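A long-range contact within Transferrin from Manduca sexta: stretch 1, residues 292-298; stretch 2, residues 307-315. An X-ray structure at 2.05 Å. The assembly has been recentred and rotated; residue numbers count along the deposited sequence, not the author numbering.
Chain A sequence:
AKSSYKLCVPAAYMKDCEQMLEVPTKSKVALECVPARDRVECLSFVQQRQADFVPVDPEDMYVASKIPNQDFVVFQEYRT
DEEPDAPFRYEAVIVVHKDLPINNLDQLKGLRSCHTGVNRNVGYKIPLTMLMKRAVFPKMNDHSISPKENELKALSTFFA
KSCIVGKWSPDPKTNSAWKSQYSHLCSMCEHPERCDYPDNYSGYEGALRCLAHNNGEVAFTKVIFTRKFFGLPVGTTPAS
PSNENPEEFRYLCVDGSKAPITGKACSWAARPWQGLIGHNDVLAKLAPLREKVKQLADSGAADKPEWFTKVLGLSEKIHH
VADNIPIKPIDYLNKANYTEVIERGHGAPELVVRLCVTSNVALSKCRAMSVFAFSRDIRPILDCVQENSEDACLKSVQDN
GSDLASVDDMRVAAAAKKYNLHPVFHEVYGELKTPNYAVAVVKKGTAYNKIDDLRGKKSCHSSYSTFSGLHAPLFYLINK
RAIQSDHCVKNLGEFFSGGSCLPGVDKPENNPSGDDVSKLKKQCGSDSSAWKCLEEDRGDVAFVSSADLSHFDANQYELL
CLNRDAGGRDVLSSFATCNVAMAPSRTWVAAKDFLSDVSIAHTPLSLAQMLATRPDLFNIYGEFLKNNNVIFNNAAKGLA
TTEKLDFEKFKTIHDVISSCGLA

Stretch 1, residues 292-298: KVKQLAD
Stretch 2, residues 307-315: WFTKVLGLS

Residues 292-298 are a segment of a longer alpha helix, with phi/psi near -60/-45 for most residues. Its backbone bonds are regular: Leu296 N to Lys292 O is 3.0 Å, Ala297 N to Val293 O is 2.8 Å and Asp298 N to Lys294 O is 3.0 Å. A weakly bonded helix, begun earlier in the chain, runs to about 311, with a wider pi-type turn at 307-311. Here Trp307 O accepts from Val311 N at 3.1 Å and from Leu312 N at 2.8 Å. Gly313 then leaves helical phi/psi at 69/32, a positive phi that by itself favours glycine. Leu314 follows at -93/-179, and its N bonds to Phe308 O at 2.9 Å.

The helix axes approach to 11.0 Å, and their directions differ by 128°. Register is set by Val293 CA to Leu312 CA at 8.1 Å and Ala297 CA to Phe308 CA at 7.1 Å. No hydrogen bond crosses between the stretches. The contact is apolar packing plus ring edges against carbonyl oxygens, and it buries 290 Å² in total.

Leu296 and Leu312 both point toward the other stretch. Leu296 is m,t (chi1 -67°, chi2 166°). Leu312 is also m,t (-84°, -163°), which brings its CD1 to 3.7 Å from Leu296 CB. The same Leu312 CD1 lies 4.5 Å from Val293 CG1. Val293 is t (178°) and points sideways; its contact with Leu312 is the looser one.

Trp307 points toward the helix with chi1 56° (p) and chi2 -104°. This places its CZ3 4.0 Å from Leu296 CB and its CH2 3.4 Å from Leu296 O. The oxygen lies at the ring edge, near the ring plane.

Phe308 leaves its backbone sideways, but chi1 -160° (t) and chi2 69° carry its ring end nearer. Its CE1 is 3.2 Å from Ala297 O and 4.1 Å from Leu296 O. Both oxygens lie at the ring edge, near its plane. C-H edges carry slight positive charge and suit such oxygens.

Ala297 also points sideways. Its methyl packs closely: Leu314 CD1 is 3.9 Å from both Ala297 CA and Ala297 CB. Leu314 points toward the helix and is m,t (-52°, 157°).

All seven contacting residues are buried and have hydrocarbon or aromatic side chains. Polar side chains lie outside the contact. Lys294 (m,t,p,p) and Asp298 (m, chi2 -22°) point away. Lys310 (chi1 m, chi2 p) makes a weak bond from NZ to Thr309 OG1 at 3.3 Å; Thr309 is p.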

# COMPACT_ATOMS: atom_id res chain seq x y z
N LYS A 292 -32.12 2.25 14.10
CA LYS A 292 -31.97 2.74 12.74
C LYS A 292 -30.92 1.94 11.97
O LYS A 292 -31.17 1.50 10.84
CB LYS A 292 -31.59 4.21 12.77
CG LYS A 292 -31.39 4.79 11.39
CD LYS A 292 -32.70 5.12 10.71
CE LYS A 292 -32.42 5.68 9.35
NZ LYS A 292 -33.63 5.91 8.57
N VAL A 293 -29.73 1.79 12.53
CA VAL A 293 -28.68 1.03 11.84
C VAL A 293 -29.14 -0.41 11.60
O VAL A 293 -28.99 -0.94 10.49
CB VAL A 293 -27.38 1.08 12.65
CG1 VAL A 293 -26.30 0.24 11.98
CG2 VAL A 293 -26.92 2.52 12.76
N LYS A 294 -29.72 -1.05 12.62
CA LYS A 294 -30.23 -2.41 12.43
C LYS A 294 -31.20 -2.48 11.26
O LYS A 294 -31.21 -3.46 10.51
CB LYS A 294 -30.90 -2.90 13.72
CG LYS A 294 -29.94 -3.26 14.84
CD LYS A 294 -30.64 -3.69 16.14
CE LYS A 294 -31.72 -4.79 15.93
NZ LYS A 294 -31.22 -6.06 15.29
N GLN A 295 -32.03 -1.44 11.09
CA GLN A 295 -33.03 -1.48 10.02
C GLN A 295 -32.40 -1.30 8.65
O GLN A 295 -32.78 -1.98 7.69
CB GLN A 295 -34.10 -0.41 10.27
CG GLN A 295 -35.15 -0.89 11.23
CD GLN A 295 -36.00 0.23 11.78
OE1 GLN A 295 -36.04 1.33 11.22
NE2 GLN A 295 -36.68 -0.05 12.89
N LEU A 296 -31.44 -0.38 8.54
CA LEU A 296 -30.69 -0.23 7.30
C LEU A 296 -29.95 -1.51 6.95
O LEU A 296 -29.88 -1.89 5.77
CB LEU A 296 -29.70 0.95 7.41
CG LEU A 296 -30.33 2.34 7.53
CD1 LEU A 296 -29.29 3.41 7.98
CD2 LEU A 296 -30.92 2.71 6.18
N ALA A 297 -29.36 -2.16 7.96
CA ALA A 297 -28.65 -3.42 7.72
C ALA A 297 -29.59 -4.47 7.15
O ALA A 297 -29.28 -5.13 6.16
CB ALA A 297 -28.02 -3.93 9.01
N ASP A 298 -30.76 -4.60 7.75
CA ASP A 298 -31.65 -5.68 7.36
C ASP A 298 -32.34 -5.41 6.03
O ASP A 298 -32.84 -6.35 5.42
CB ASP A 298 -32.66 -5.94 8.48
CG ASP A 298 -32.01 -6.49 9.75
OD1 ASP A 298 -30.90 -7.05 9.65
OD2 ASP A 298 -32.60 -6.37 10.85
N TRP A 307 -23.84 1.83 -0.20
CA TRP A 307 -23.77 2.38 1.15
C TRP A 307 -23.71 1.29 2.20
O TRP A 307 -23.27 1.54 3.33
CB TRP A 307 -24.95 3.31 1.44
CG TRP A 307 -26.32 2.73 1.24
CD1 TRP A 307 -27.14 2.97 0.20
CD2 TRP A 307 -27.04 1.88 2.14
NE1 TRP A 307 -28.32 2.29 0.37
CE2 TRP A 307 -28.28 1.61 1.56
CE3 TRP A 307 -26.73 1.29 3.38
CZ2 TRP A 307 -29.23 0.77 2.15
CZ3 TRP A 307 -27.69 0.46 3.97
CH2 TRP A 307 -28.92 0.23 3.36
N PHE A 308 -24.12 0.07 1.85
CA PHE A 308 -24.09 -1.04 2.79
C PHE A 308 -22.68 -1.27 3.30
O PHE A 308 -22.44 -1.35 4.51
CB PHE A 308 -24.63 -2.28 2.09
CG PHE A 308 -25.10 -3.36 3.00
CD1 PHE A 308 -26.23 -3.19 3.76
CD2 PHE A 308 -24.45 -4.58 3.04
CE1 PHE A 308 -26.71 -4.19 4.55
CE2 PHE A 308 -24.92 -5.60 3.84
CZ PHE A 308 -26.06 -5.40 4.59
N THR A 309 -21.72 -1.34 2.39
CA THR A 309 -20.32 -1.56 2.72
C THR A 309 -19.52 -0.27 2.80
O THR A 309 -18.74 -0.08 3.75
CB THR A 309 -19.67 -2.48 1.68
OG1 THR A 309 -19.80 -1.91 0.37
CG2 THR A 309 -20.37 -3.84 1.66
N LYS A 310 -19.69 0.64 1.85
CA LYS A 310 -18.85 1.83 1.79
C LYS A 310 -19.21 2.86 2.85
O LYS A 310 -18.36 3.64 3.28
CB LYS A 310 -18.97 2.44 0.39
CG LYS A 310 -18.00 1.87 -0.64
CD LYS A 310 -18.32 0.44 -1.02
CE LYS A 310 -17.05 -0.33 -1.38
NZ LYS A 310 -17.35 -1.74 -1.79
N VAL A 311 -20.47 2.90 3.28
CA VAL A 311 -20.94 3.89 4.23
C VAL A 311 -21.15 3.28 5.60
O VAL A 311 -20.59 3.74 6.58
CB VAL A 311 -22.23 4.59 3.72
CG1 VAL A 311 -22.70 5.59 4.71
CG2 VAL A 311 -21.97 5.25 2.40
N LEU A 312 -21.95 2.22 5.68
CA LEU A 312 -22.24 1.64 6.99
C LEU A 312 -21.16 0.69 7.48
O LEU A 312 -21.13 0.39 8.67
CB LEU A 312 -23.58 0.90 6.98
CG LEU A 312 -24.84 1.74 7.19
CD1 LEU A 312 -26.01 0.81 7.56
CD2 LEU A 312 -24.69 2.79 8.26
N GLY A 313 -20.24 0.27 6.62
CA GLY A 313 -19.21 -0.65 7.05
C GLY A 313 -19.74 -2.02 7.37
O GLY A 313 -19.24 -2.67 8.29
N LEU A 314 -20.80 -2.46 6.66
CA LEU A 314 -21.26 -3.84 6.72
C LEU A 314 -20.60 -4.61 5.59
O LEU A 314 -19.85 -4.06 4.80
CB LEU A 314 -22.78 -3.92 6.57
CG LEU A 314 -23.59 -3.05 7.51
CD1 LEU A 314 -24.94 -2.80 6.89
CD2 LEU A 314 -23.70 -3.70 8.86
N SER A 315 -20.92 -5.90 5.48
CA SER A 315 -20.45 -6.72 4.38
C SER A 315 -21.51 -7.78 4.10
O SER A 315 -22.46 -7.94 4.87
CB SER A 315 -19.10 -7.36 4.70
OG SER A 315 -19.23 -8.44 5.61